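Local structure of Abbfa_003403 (Acinetobacter baumannii, 4ZXH) at residues Tyr763-Thr768 and Tyr847-Lys852; Leu789-Leu794 and Gly815-Ala820; Ala622-Thr627 and Gly636-His641. The protein is a four-domain nonribosomal peptide synthetase whose adenylation domain probably activates an amino acid with ATP for loading onto the phosphopantetheine of its carrier domain. All coordinates share one frame; numbering follows the deposited sequence.

Contact 1 (Tyr763-Thr768 and Tyr847-Lys852); sequences YGPTET and YRTGDK
Glu767 and Tyr847 make the main side-chain contact, of CH-pi type. The Glu767 CB lies over one face of the Tyr847 ring, 3.6 Å from its centroid and 16° off the normal, displaced toward the rim. CG of the tyrosine, anti to the backbone N (chi1 168°), turns the ring toward the loop. Glu767 then bends at chi2, which carries CG along the CE1-CZ side of the same ring, while the carboxylate ends near the phenol oxygen. Its OE2 is hydrogen-bonded to Tyr823 OH.

Apolar contacts add to the packing of the ring, which also meets Phe834. Pro765 CG approaches Tyr847 CE2 at 3.7 Å, and Thr768 CG2 comes obliquely to Tyr847 CD2 at 3.9 Å. Farther along the strand Pro765 CG reaches Thr849 CG2 at 4.2 Å.

The sequences YGPTE and RTGD correspond to two signature motifs of adenylation domains, usually numbered A5 and A7, which in relatives lie beside the adenylate pocket. Here a loop following strand 756-763 is laid against strand 846-855.

The clear polar bonds lie within each segment or go to neighbouring residues. Thr768 N donates to Pro765 O (3.1 Å), closing the short 3-10 turn that presents Glu767. On the strand, Thr849 OG1 accepts from Asp851 N at 3.2 Å with an N-H...O angle of 161°, an ST turn, and the same hydroxyl bonds Leu812 O on the adjacent strand. The ends of Tyr763 and Asp851 meet, but their modelled separation is too short to trust; His863 packs against the Tyr763 ring.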
ATOM      1  N   TYR A 763       3.415 -25.785 -13.993  1.00 27.19           N
ATOM      2  CA  TYR A 763       4.640 -25.002 -14.192  1.00 31.57           C
ATOM      3  C   TYR A 763       5.835 -25.854 -14.637  1.00 32.53           C
ATOM      4  O   TYR A 763       5.933 -27.051 -14.316  1.00 29.49           O
ATOM      5  CB  TYR A 763       5.007 -24.234 -12.903  1.00 36.45           C
ATOM      6  CG  TYR A 763       6.428 -23.695 -12.868  1.00 39.91           C
ATOM      7  CD1 TYR A 763       6.720 -22.425 -13.334  1.00 36.26           C
ATOM      8  CD2 TYR A 763       7.485 -24.465 -12.364  1.00 42.21           C
ATOM      9  CE1 TYR A 763       8.027 -21.932 -13.316  1.00 40.27           C
ATOM     10  CE2 TYR A 763       8.794 -23.982 -12.346  1.00 37.07           C
ATOM     11  CZ  TYR A 763       9.054 -22.716 -12.823  1.00 40.46           C
ATOM     12  OH  TYR A 763      10.336 -22.224 -12.810  1.00 40.65           O
ATOM     13  N   GLY A 764       6.736 -25.222 -15.378  1.00 28.13           N
ATOM     14  CA  GLY A 764       7.988 -25.846 -15.743  1.00 35.33           C
ATOM     15  C   GLY A 764       8.622 -25.131 -16.914  1.00 31.58           C
ATOM     16  O   GLY A 764       7.933 -24.686 -17.794  1.00 31.86           O
ATOM     17  N   PRO A 765       9.945 -24.997 -16.904  1.00 34.39           N
ATOM     18  CA  PRO A 765      10.671 -24.454 -18.050  1.00 23.07           C
ATOM     19  C   PRO A 765      10.777 -25.504 -19.137  1.00 31.54           C
ATOM     20  O   PRO A 765      10.730 -26.688 -18.817  1.00 33.39           O
ATOM     21  CB  PRO A 765      12.049 -24.134 -17.473  1.00 26.59           C
ATOM     22  CG  PRO A 765      12.207 -25.120 -16.366  1.00 33.88           C
ATOM     23  CD  PRO A 765      10.834 -25.271 -15.761  1.00 32.93           C
ATOM     24  N   THR A 766      10.929 -25.073 -20.388  1.00 30.51           N
ATOM     25  CA  THR A 766      11.111 -25.968 -21.518  1.00 21.43           C
ATOM     26  C   THR A 766      12.287 -26.934 -21.280  1.00 34.65           C
ATOM     27  O   THR A 766      12.284 -28.075 -21.767  1.00 37.82           O
ATOM     28  CB  THR A 766      11.339 -25.157 -22.836  1.00 21.64           C
ATOM     29  OG1 THR A 766      10.171 -24.382 -23.152  1.00 21.66           O
ATOM     30  CG2 THR A 766      11.636 -26.075 -24.016  1.00 24.30           C
ATOM     31  N   GLU A 767      13.276 -26.486 -20.509  1.00 32.54           N
ATOM     32  CA  GLU A 767      14.486 -27.269 -20.250  1.00 27.19           C
ATOM     33  C   GLU A 767      14.274 -28.479 -19.330  1.00 28.57           C
ATOM     34  O   GLU A 767      15.175 -29.302 -19.185  1.00 30.82           O
ATOM     35  CB  GLU A 767      15.573 -26.367 -19.651  1.00 26.23           C
ATOM     36  CG  GLU A 767      16.188 -25.358 -20.627  1.00 33.02           C
ATOM     37  CD  GLU A 767      15.395 -24.050 -20.747  1.00 38.22           C
ATOM     38  OE1 GLU A 767      14.176 -24.055 -20.450  1.00 25.43           O
ATOM     39  OE2 GLU A 767      15.998 -23.016 -21.145  1.00 44.10           O
ATOM     40  N   THR A 768      13.107 -28.608 -18.711  1.00 23.71           N
ATOM     41  CA  THR A 768      12.874 -29.782 -17.867  1.00 30.27           C
ATOM     42  C   THR A 768      11.621 -30.521 -18.298  1.00 30.07           C
ATOM     43  O   THR A 768      11.035 -31.293 -17.529  1.00 27.26           O
ATOM     44  CB  THR A 768      12.775 -29.422 -16.358  1.00 37.73           C
ATOM     45  OG1 THR A 768      11.804 -28.390 -16.157  1.00 47.53           O
ATOM     46  CG2 THR A 768      14.119 -28.942 -15.843  1.00 35.64           C
ATOM     47  N   TYR A 847      19.091 -28.363 -13.189  1.00 42.21           N
ATOM     48  CA  TYR A 847      18.899 -27.264 -14.114  1.00 34.46           C
ATOM     49  C   TYR A 847      18.585 -25.980 -13.378  1.00 33.80           C
ATOM     50  O   TYR A 847      17.747 -25.948 -12.475  1.00 44.12           O
ATOM     51  CB  TYR A 847      17.783 -27.566 -15.123  1.00 35.67           C
ATOM     52  CG  TYR A 847      17.385 -26.328 -15.908  1.00 34.81           C
ATOM     53  CD1 TYR A 847      18.237 -25.783 -16.873  1.00 31.81           C
ATOM     54  CD2 TYR A 847      16.177 -25.684 -15.663  1.00 27.94           C
ATOM     55  CE1 TYR A 847      17.884 -24.632 -17.579  1.00 33.86           C
ATOM     56  CE2 TYR A 847      15.821 -24.540 -16.363  1.00 37.82           C
ATOM     57  CZ  TYR A 847      16.673 -24.022 -17.321  1.00 37.82           C
ATOM     58  OH  TYR A 847      16.305 -22.894 -18.002  1.00 37.05           O
ATOM     59  N   ARG A 848      19.266 -24.919 -13.788  1.00 34.56           N
ATOM     60  CA  ARG A 848      19.156 -23.595 -13.184  1.00 32.40           C
ATOM     61  C   ARG A 848      18.107 -22.740 -13.916  1.00 42.29           C
ATOM     62  O   ARG A 848      18.303 -22.325 -15.075  1.00 45.21           O
ATOM     63  CB  ARG A 848      20.534 -22.942 -13.216  1.00 36.64           C
ATOM     64  CG  ARG A 848      20.584 -21.547 -12.736  1.00 45.38           C
ATOM     65  CD  ARG A 848      21.996 -21.015 -12.752  1.00 45.15           C
ATOM     66  NE  ARG A 848      22.106 -19.935 -11.783  1.00 51.88           N
ATOM     67  CZ  ARG A 848      23.255 -19.470 -11.325  1.00 55.71           C
ATOM     68  NH1 ARG A 848      24.391 -19.992 -11.771  1.00 64.52           N
ATOM     69  NH2 ARG A 848      23.264 -18.488 -10.432  1.00 51.45           N
ATOM     70  N   THR A 849      16.993 -22.466 -13.241  1.00 40.79           N
ATOM     71  CA  THR A 849      15.834 -21.889 -13.919  1.00 34.40           C
ATOM     72  C   THR A 849      15.794 -20.375 -14.031  1.00 37.97           C
ATOM     73  O   THR A 849      15.008 -19.837 -14.801  1.00 48.62           O
ATOM     74  CB  THR A 849      14.550 -22.287 -13.229  1.00 33.41           C
ATOM     75  OG1 THR A 849      14.508 -21.650 -11.950  1.00 35.21           O
ATOM     76  CG2 THR A 849      14.480 -23.789 -13.071  1.00 27.86           C
ATOM     77  N   GLY A 850      16.595 -19.674 -13.249  1.00 37.71           N
ATOM     78  CA  GLY A 850      16.578 -18.227 -13.312  1.00 29.73           C
ATOM     79  C   GLY A 850      15.290 -17.643 -12.772  1.00 45.59           C
ATOM     80  O   GLY A 850      15.070 -16.428 -12.878  1.00 46.97           O
ATOM     81  N   ASP A 851      14.443 -18.503 -12.190  1.00 41.81           N
ATOM     82  CA  ASP A 851      13.185 -18.092 -11.546  1.00 34.28           C
ATOM     83  C   ASP A 851      13.353 -17.787 -10.047  1.00 41.16           C
ATOM     84  O   ASP A 851      13.982 -18.543  -9.305  1.00 43.65           O
ATOM     85  CB  ASP A 851      12.105 -19.173 -11.725  1.00 34.37           C
ATOM     86  CG  ASP A 851      11.378 -19.085 -13.084  1.00 48.79           C
ATOM     87  OD1 ASP A 851      11.441 -18.019 -13.741  1.00 53.89           O
ATOM     88  OD2 ASP A 851      10.722 -20.080 -13.488  1.00 47.60           O
ATOM     89  N   LYS A 852      12.777 -16.679  -9.602  1.00 43.66           N
ATOM     90  CA  LYS A 852      12.785 -16.344  -8.183  1.00 40.83           C
ATOM     91  C   LYS A 852      11.611 -17.015  -7.487  1.00 35.13           C
ATOM     92  O   LYS A 852      10.460 -16.784  -7.839  1.00 41.28           O
ATOM     93  CB  LYS A 852      12.714 -14.830  -8.004  1.00 50.21           C
ATOM     94  CG  LYS A 852      13.061 -14.325  -6.628  1.00 50.54           C
ATOM     95  CD  LYS A 852      12.915 -12.820  -6.610  1.00 47.83           C
ATOM     96  CE  LYS A 852      13.739 -12.193  -5.507  1.00 49.04           C
ATOM     97  NZ  LYS A 852      13.555 -10.715  -5.542  1.00 59.05           N
TER

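Contact 2 (Leu789-Leu794 and Gly815-Ala820); sequences LANTQL and GGDGLA
Gln793 and Gly815 form an antiparallel hydrogen-bonded pair in which both backbone amides and both carbonyls are used. Gly815 N reaches Gln793 O at 2.9 Å, in the plane of that carbonyl. In the return bond Gln793 N lies 2.8 Å from Gly815 O, approaching from above the plane, 42° out of it.

One step on, Thr792 and Gly816 are a non-hydrogen-bonded pair, and the ladder then ends in a third bond. Asp817 N donates to Asn791 O at 2.8 Å, almost in line with the carbonyl (C=O...N 164°). The same oxygen receives a CA-H...O contact from Gly816 CA at 3.1 Å.

The Asn791 amide finds its partners outside the two segments: ND2 bonds Asn646 OD1 on helix 641-655, and OD1 accepts from Thr476 N, while its CB meets Asp817 OD2 at 3.5 Å. The backbone Ala790 O accepts from Asn646 ND2, with a weak further bond from Thr792 OG1 (3.4 Å). Gln793 bends at chi2 (89°), folding its amide back beside the peptide of Gly815; OE1 comes near Gly816 N at an angle too poor for a bond.

Asn791 has left-handed backbone angles, as suits the third position of the type II turn Leu789-Thr792. Opposite it, Gly816-Leu819 makes a type I turn, so two turns flank the open end of a beta hairpin, strands 792-797 and 809-816, in the antiparallel sheet of the adenylation domain.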
ATOM      1  N   LEU A 789       6.326 -33.302 -10.234  1.00 39.73           N
ATOM      2  CA  LEU A 789       6.006 -34.517 -10.986  1.00 41.24           C
ATOM      3  C   LEU A 789       6.951 -35.671 -10.649  1.00 48.82           C
ATOM      4  O   LEU A 789       7.869 -35.513  -9.841  1.00 50.15           O
ATOM      5  CB  LEU A 789       6.070 -34.246 -12.484  1.00 34.27           C
ATOM      6  CG  LEU A 789       4.813 -33.768 -13.187  1.00 31.61           C
ATOM      7  CD1 LEU A 789       4.301 -32.522 -12.520  1.00 47.14           C
ATOM      8  CD2 LEU A 789       5.169 -33.482 -14.632  1.00 29.77           C
ATOM      9  N   ALA A 790       6.743 -36.818 -11.298  1.00 45.34           N
ATOM     10  CA  ALA A 790       7.489 -38.028 -10.962  1.00 46.21           C
ATOM     11  C   ALA A 790       8.955 -37.897 -11.346  1.00 50.83           C
ATOM     12  O   ALA A 790       9.279 -37.452 -12.448  1.00 53.57           O
ATOM     13  CB  ALA A 790       6.874 -39.228 -11.630  1.00 38.00           C
ATOM     14  N   ASN A 791       9.828 -38.268 -10.415  1.00 37.99           N
ATOM     15  CA  ASN A 791      11.268 -38.225 -10.621  1.00 47.63           C
ATOM     16  C   ASN A 791      11.756 -36.810 -10.907  1.00 46.58           C
ATOM     17  O   ASN A 791      12.655 -36.580 -11.718  1.00 47.40           O
ATOM     18  CB  ASN A 791      11.659 -39.181 -11.743  1.00 49.27           C
ATOM     19  CG  ASN A 791      10.987 -40.521 -11.593  1.00 52.62           C
ATOM     20  OD1 ASN A 791      11.340 -41.309 -10.714  1.00 53.28           O
ATOM     21  ND2 ASN A 791       9.996 -40.781 -12.437  1.00 48.65           N
ATOM     22  N   THR A 792      11.133 -35.866 -10.222  1.00 46.66           N
ATOM     23  CA  THR A 792      11.491 -34.466 -10.309  1.00 41.22           C
ATOM     24  C   THR A 792      11.818 -33.990  -8.894  1.00 46.25           C
ATOM     25  O   THR A 792      11.149 -34.376  -7.924  1.00 46.84           O
ATOM     26  CB  THR A 792      10.344 -33.624 -10.918  1.00 36.57           C
ATOM     27  OG1 THR A 792       9.945 -34.172 -12.189  1.00 40.32           O
ATOM     28  CG2 THR A 792      10.788 -32.180 -11.103  1.00 31.82           C
ATOM     29  N   GLN A 793      12.864 -33.188  -8.749  1.00 45.45           N
ATOM     30  CA  GLN A 793      13.137 -32.613  -7.443  1.00 41.03           C
ATOM     31  C   GLN A 793      13.252 -31.107  -7.559  1.00 44.50           C
ATOM     32  O   GLN A 793      13.835 -30.584  -8.516  1.00 49.17           O
ATOM     33  CB  GLN A 793      14.400 -33.208  -6.820  1.00 41.81           C
ATOM     34  CG  GLN A 793      14.393 -34.734  -6.761  1.00 46.92           C
ATOM     35  CD  GLN A 793      14.967 -35.361  -8.016  1.00 46.70           C
ATOM     36  OE1 GLN A 793      16.060 -34.989  -8.460  1.00 50.96           O
ATOM     37  NE2 GLN A 793      14.222 -36.294  -8.613  1.00 39.05           N
ATOM     38  N   LEU A 794      12.670 -30.411  -6.591  1.00 36.81           N
ATOM     39  CA  LEU A 794      12.727 -28.965  -6.564  1.00 45.64           C
ATOM     40  C   LEU A 794      13.619 -28.517  -5.418  1.00 46.74           C
ATOM     41  O   LEU A 794      13.516 -29.037  -4.312  1.00 48.83           O
ATOM     42  CB  LEU A 794      11.323 -28.379  -6.423  1.00 45.54           C
ATOM     43  CG  LEU A 794      10.311 -28.932  -7.426  1.00 37.13           C
ATOM     44  CD1 LEU A 794       8.994 -28.191  -7.317  1.00 38.69           C
ATOM     45  CD2 LEU A 794      10.860 -28.840  -8.822  1.00 32.62           C
ATOM     46  N   GLY A 815      15.846 -30.914 -10.563  1.00 42.78           N
ATOM     47  CA  GLY A 815      16.600 -32.114 -10.865  1.00 38.00           C
ATOM     48  C   GLY A 815      15.709 -33.276 -11.237  1.00 47.53           C
ATOM     49  O   GLY A 815      14.494 -33.213 -11.053  1.00 50.85           O
ATOM     50  N   GLY A 816      16.313 -34.343 -11.759  1.00 50.20           N
ATOM     51  CA  GLY A 816      15.566 -35.544 -12.085  1.00 42.69           C
ATOM     52  C   GLY A 816      15.474 -35.898 -13.557  1.00 40.64           C
ATOM     53  O   GLY A 816      16.285 -35.452 -14.378  1.00 40.78           O
ATOM     54  N   ASP A 817      14.471 -36.704 -13.894  1.00 41.82           N
ATOM     55  CA  ASP A 817      14.356 -37.275 -15.241  1.00 41.44           C
ATOM     56  C   ASP A 817      13.808 -36.320 -16.316  1.00 38.97           C
ATOM     57  O   ASP A 817      13.779 -36.670 -17.502  1.00 46.49           O
ATOM     58  CB  ASP A 817      13.480 -38.537 -15.199  1.00 42.55           C
ATOM     59  CG  ASP A 817      14.170 -39.714 -14.508  1.00 52.59           C
ATOM     60  OD1 ASP A 817      15.399 -39.622 -14.259  1.00 53.46           O
ATOM     61  OD2 ASP A 817      13.487 -40.733 -14.227  1.00 56.40           O
ATOM     62  N   GLY A 818      13.372 -35.128 -15.925  1.00 35.30           N
ATOM     63  CA  GLY A 818      12.796 -34.206 -16.893  1.00 28.26           C
ATOM     64  C   GLY A 818      13.850 -33.446 -17.689  1.00 35.47           C
ATOM     65  O   GLY A 818      13.550 -32.805 -18.703  1.00 25.39           O
ATOM     66  N   LEU A 819      15.101 -33.522 -17.244  1.00 34.64           N
ATOM     67  CA  LEU A 819      16.115 -32.638 -17.804  1.00 37.56           C
ATOM     68  C   LEU A 819      16.359 -32.846 -19.292  1.00 34.36           C
ATOM     69  O   LEU A 819      16.367 -33.967 -19.782  1.00 37.23           O
ATOM     70  CB  LEU A 819      17.428 -32.787 -17.051  1.00 28.38           C
ATOM     71  CG  LEU A 819      17.622 -31.625 -16.080  1.00 32.46           C
ATOM     72  CD1 LEU A 819      16.607 -31.703 -14.951  1.00 36.92           C
ATOM     73  CD2 LEU A 819      19.034 -31.580 -15.547  1.00 36.22           C
ATOM     74  N   ALA A 820      16.558 -31.742 -20.001  1.00 36.24           N
ATOM     75  CA  ALA A 820      16.960 -31.789 -21.401  1.00 31.69           C
ATOM     76  C   ALA A 820      18.315 -32.450 -21.556  1.00 32.72           C
ATOM     77  O   ALA A 820      19.094 -32.515 -20.598  1.00 34.92           O
ATOM     78  CB  ALA A 820      17.001 -30.408 -21.978  1.00 23.92           C
TER

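Contact 3 (Ala622-Thr627 and Gly636-His641); sequences AYVMYT and GVRIGH
Tyr623 and Ile639 run alongside each other from the same face of the sheet, with Ile639 CB over one face of the tyrosine ring, 4.0 Å from its centroid. The ring gets there because its CG sits between the backbone N and the carbonyl carbon (chi1 56°); Ile639 CG1 touches CE1, and Met625 CE covers the opposite face. Beyond them Ala622 CB rests on the His641 ring, 3.5 Å from its centroid, while His641 ND1 bonds Gly619 O. On the other side of the sheet Gly636 CA stands over the centre of the Tyr626 ring at 3.6 Å, an approach only 12° off the normal. The ring's hydroxyl is bonded to Asp576.

The backbones form an antiparallel ladder: Val637 N to Met625 O (2.9 Å), Met625 N to Val637 O, and Ile639 N to Tyr623 O (3.0 Å). At its end Ile639 O takes Ala622 N at 2.7 Å and, weakly, Tyr623 N at 3.4 Å, so two residues face one, a classic beta bulge. The turn of this hairpin, with the strand ends Tyr626-Thr627 and Gly636, carries the YTSGSTGKPKG sequence, the A3 signature of adenylation domains, a phosphate-binding loop in relatives.

The looser parts are Thr627, at the strand end, and Arg638, both partly exposed. Thr627 meets Val637 only through their CG2 methyls, 4.1 Å apart. Arg638 lays its CG against Val624 CG2 and sends its guanidinium on to a salt bridge with Asp822.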
ATOM      1  N   ALA A 622      13.845 -36.357 -29.275  1.00 32.41           N
ATOM      2  CA  ALA A 622      12.482 -36.213 -29.774  1.00 35.58           C
ATOM      3  C   ALA A 622      12.241 -34.887 -30.503  1.00 29.87           C
ATOM      4  O   ALA A 622      11.578 -34.858 -31.537  1.00 27.55           O
ATOM      5  CB  ALA A 622      11.505 -36.361 -28.652  1.00 39.15           C
ATOM      6  N   TYR A 623      12.757 -33.790 -29.966  1.00 24.93           N
ATOM      7  CA  TYR A 623      12.635 -32.531 -30.668  1.00 26.31           C
ATOM      8  C   TYR A 623      13.637 -31.507 -30.189  1.00 22.90           C
ATOM      9  O   TYR A 623      14.277 -31.682 -29.156  1.00 25.57           O
ATOM     10  CB  TYR A 623      11.214 -31.971 -30.530  1.00 26.40           C
ATOM     11  CG  TYR A 623      10.716 -31.775 -29.112  1.00 30.26           C
ATOM     12  CD1 TYR A 623      11.174 -30.714 -28.326  1.00 35.23           C
ATOM     13  CD2 TYR A 623       9.745 -32.612 -28.571  1.00 25.83           C
ATOM     14  CE1 TYR A 623      10.701 -30.515 -27.040  1.00 27.50           C
ATOM     15  CE2 TYR A 623       9.271 -32.415 -27.271  1.00 25.22           C
ATOM     16  CZ  TYR A 623       9.755 -31.370 -26.522  1.00 25.63           C
ATOM     17  OH  TYR A 623       9.292 -31.162 -25.253  1.00 40.65           O
ATOM     18  N   VAL A 624      13.771 -30.443 -30.964  1.00 25.68           N
ATOM     19  CA  VAL A 624      14.574 -29.293 -30.586  1.00 28.76           C
ATOM     20  C   VAL A 624      13.641 -28.107 -30.583  1.00 29.57           C
ATOM     21  O   VAL A 624      13.253 -27.618 -31.637  1.00 36.61           O
ATOM     22  CB  VAL A 624      15.736 -29.043 -31.561  1.00 29.56           C
ATOM     23  CG1 VAL A 624      16.623 -27.934 -31.043  1.00 27.76           C
ATOM     24  CG2 VAL A 624      16.534 -30.316 -31.764  1.00 33.03           C
ATOM     25  N   MET A 625      13.249 -27.675 -29.394  1.00 27.00           N
ATOM     26  CA  MET A 625      12.250 -26.629 -29.236  1.00 26.24           C
ATOM     27  C   MET A 625      12.989 -25.333 -29.004  1.00 31.81           C
ATOM     28  O   MET A 625      13.744 -25.207 -28.037  1.00 40.02           O
ATOM     29  CB  MET A 625      11.312 -26.951 -28.058  1.00 33.21           C
ATOM     30  CG  MET A 625      10.126 -26.013 -27.893  1.00 30.34           C
ATOM     31  SD  MET A 625       8.813 -26.311 -29.096  1.00 30.52           S
ATOM     32  CE  MET A 625       8.598 -28.096 -28.963  1.00 19.75           C
ATOM     33  N   TYR A 626      12.806 -24.376 -29.898  1.00 35.81           N
ATOM     34  CA  TYR A 626      13.521 -23.119 -29.766  1.00 35.65           C
ATOM     35  C   TYR A 626      12.822 -22.168 -28.798  1.00 38.40           C
ATOM     36  O   TYR A 626      11.601 -22.164 -28.686  1.00 34.29           O
ATOM     37  CB  TYR A 626      13.722 -22.498 -31.149  1.00 28.18           C
ATOM     38  CG  TYR A 626      14.933 -23.128 -31.751  1.00 24.44           C
ATOM     39  CD1 TYR A 626      14.863 -24.382 -32.337  1.00 22.86           C
ATOM     40  CD2 TYR A 626      16.173 -22.522 -31.638  1.00 25.94           C
ATOM     41  CE1 TYR A 626      15.995 -24.989 -32.838  1.00 25.46           C
ATOM     42  CE2 TYR A 626      17.304 -23.118 -32.142  1.00 23.70           C
ATOM     43  CZ  TYR A 626      17.212 -24.354 -32.733  1.00 28.06           C
ATOM     44  OH  TYR A 626      18.342 -24.948 -33.232  1.00 35.77           O
ATOM     45  N   THR A 627      13.626 -21.402 -28.068  1.00 51.09           N
ATOM     46  CA  THR A 627      13.135 -20.465 -27.066  1.00 59.79           C
ATOM     47  C   THR A 627      14.016 -19.207 -27.087  1.00 69.64           C
ATOM     48  O   THR A 627      15.109 -19.229 -27.653  1.00 79.81           O
ATOM     49  CB  THR A 627      13.105 -21.120 -25.657  1.00 49.27           C
ATOM     50  OG1 THR A 627      12.499 -20.228 -24.712  1.00 64.47           O
ATOM     51  CG2 THR A 627      14.491 -21.493 -25.189  1.00 35.79           C
ATOM     52  N   GLY A 636      18.106 -23.834 -28.868  1.00 26.81           N
ATOM     53  CA  GLY A 636      17.297 -24.997 -29.141  1.00 23.99           C
ATOM     54  C   GLY A 636      17.430 -25.994 -28.024  1.00 32.10           C
ATOM     55  O   GLY A 636      18.522 -26.489 -27.770  1.00 39.20           O
ATOM     56  N   VAL A 637      16.322 -26.299 -27.362  1.00 29.36           N
ATOM     57  CA  VAL A 637      16.352 -27.223 -26.250  1.00 21.81           C
ATOM     58  C   VAL A 637      16.082 -28.620 -26.765  1.00 33.76           C
ATOM     59  O   VAL A 637      14.994 -28.903 -27.260  1.00 35.91           O
ATOM     60  CB  VAL A 637      15.311 -26.843 -25.168  1.00 30.02           C
ATOM     61  CG1 VAL A 637      15.312 -27.869 -24.023  1.00 24.78           C
ATOM     62  CG2 VAL A 637      15.579 -25.443 -24.635  1.00 21.92           C
ATOM     63  N   ARG A 638      17.077 -29.496 -26.670  1.00 32.44           N
ATOM     64  CA  ARG A 638      16.928 -30.860 -27.170  1.00 27.71           C
ATOM     65  C   ARG A 638      16.359 -31.756 -26.096  1.00 24.22           C
ATOM     66  O   ARG A 638      16.971 -31.963 -25.054  1.00 27.15           O
ATOM     67  CB  ARG A 638      18.264 -31.423 -27.658  1.00 33.86           C
ATOM     68  CG  ARG A 638      18.755 -30.822 -28.954  1.00 32.33           C
ATOM     69  CD  ARG A 638      20.216 -31.150 -29.150  1.00 33.92           C
ATOM     70  NE  ARG A 638      20.450 -32.495 -29.645  1.00 42.89           N
ATOM     71  CZ  ARG A 638      21.554 -33.195 -29.413  1.00 46.41           C
ATOM     72  NH1 ARG A 638      22.515 -32.702 -28.640  1.00 43.71           N
ATOM     73  NH2 ARG A 638      21.681 -34.407 -29.933  1.00 52.16           N
ATOM     74  N   ILE A 639      15.186 -32.301 -26.367  1.00 28.68           N
ATOM     75  CA  ILE A 639      14.488 -33.126 -25.400  1.00 24.46           C
ATOM     76  C   ILE A 639      14.517 -34.563 -25.879  1.00 33.62           C
ATOM     77  O   ILE A 639      14.266 -34.836 -27.068  1.00 36.96           O
ATOM     78  CB  ILE A 639      13.031 -32.637 -25.201  1.00 21.79           C
ATOM     79  CG1 ILE A 639      13.041 -31.221 -24.653  1.00 21.36           C
ATOM     80  CG2 ILE A 639      12.273 -33.547 -24.245  1.00 24.79           C
ATOM     81  CD1 ILE A 639      13.679 -31.123 -23.262  1.00 22.06           C
ATOM     82  N   GLY A 640      14.856 -35.467 -24.957  1.00 36.47           N
ATOM     83  CA  GLY A 640      14.948 -36.892 -25.232  1.00 24.12           C
ATOM     84  C   GLY A 640      13.631 -37.586 -24.956  1.00 31.95           C
ATOM     85  O   GLY A 640      12.744 -37.034 -24.301  1.00 34.82           O
ATOM     86  N   HIS A 641      13.477 -38.796 -25.463  1.00 33.14           N
ATOM     87  CA  HIS A 641      12.200 -39.469 -25.304  1.00 34.05           C
ATOM     88  C   HIS A 641      11.953 -39.985 -23.887  1.00 38.39           C
ATOM     89  O   HIS A 641      10.800 -40.024 -23.455  1.00 41.75           O
ATOM     90  CB  HIS A 641      12.065 -40.604 -26.316  1.00 33.63           C
ATOM     91  CG  HIS A 641      11.470 -40.168 -27.621  1.00 38.85           C
ATOM     92  ND1 HIS A 641      12.156 -40.236 -28.816  1.00 43.70           N
ATOM     93  CD2 HIS A 641      10.255 -39.642 -27.913  1.00 36.29           C
ATOM     94  CE1 HIS A 641      11.386 -39.779 -29.787  1.00 47.11           C
ATOM     95  NE2 HIS A 641      10.232 -39.404 -29.264  1.00 42.40           N
TER

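All three contacts belong to the adenylation domain. Contact 3 comes first along the chain, closing before contact 1 opens; contact 2 is nested inside the loop that contact 1 closes. The centres of contacts 1 and 2 are about 11 Å apart; their strands 846-855 and 809-816 are neighbours in one antiparallel sheet, while Tyr763 ends a strand of a different, mixed sheet. Contact 3, in a separate three-stranded sheet, has its centre about 14 Å from that of contact 1 and about 16 Å from that of contact 2. Ala820 touches both contacts 1 and 3, and Thr766 and Glu767 also pack on Val637; the A3, A5 and A7 signatures thus lie near one another, consistent with a shared nucleotide site as in relatives.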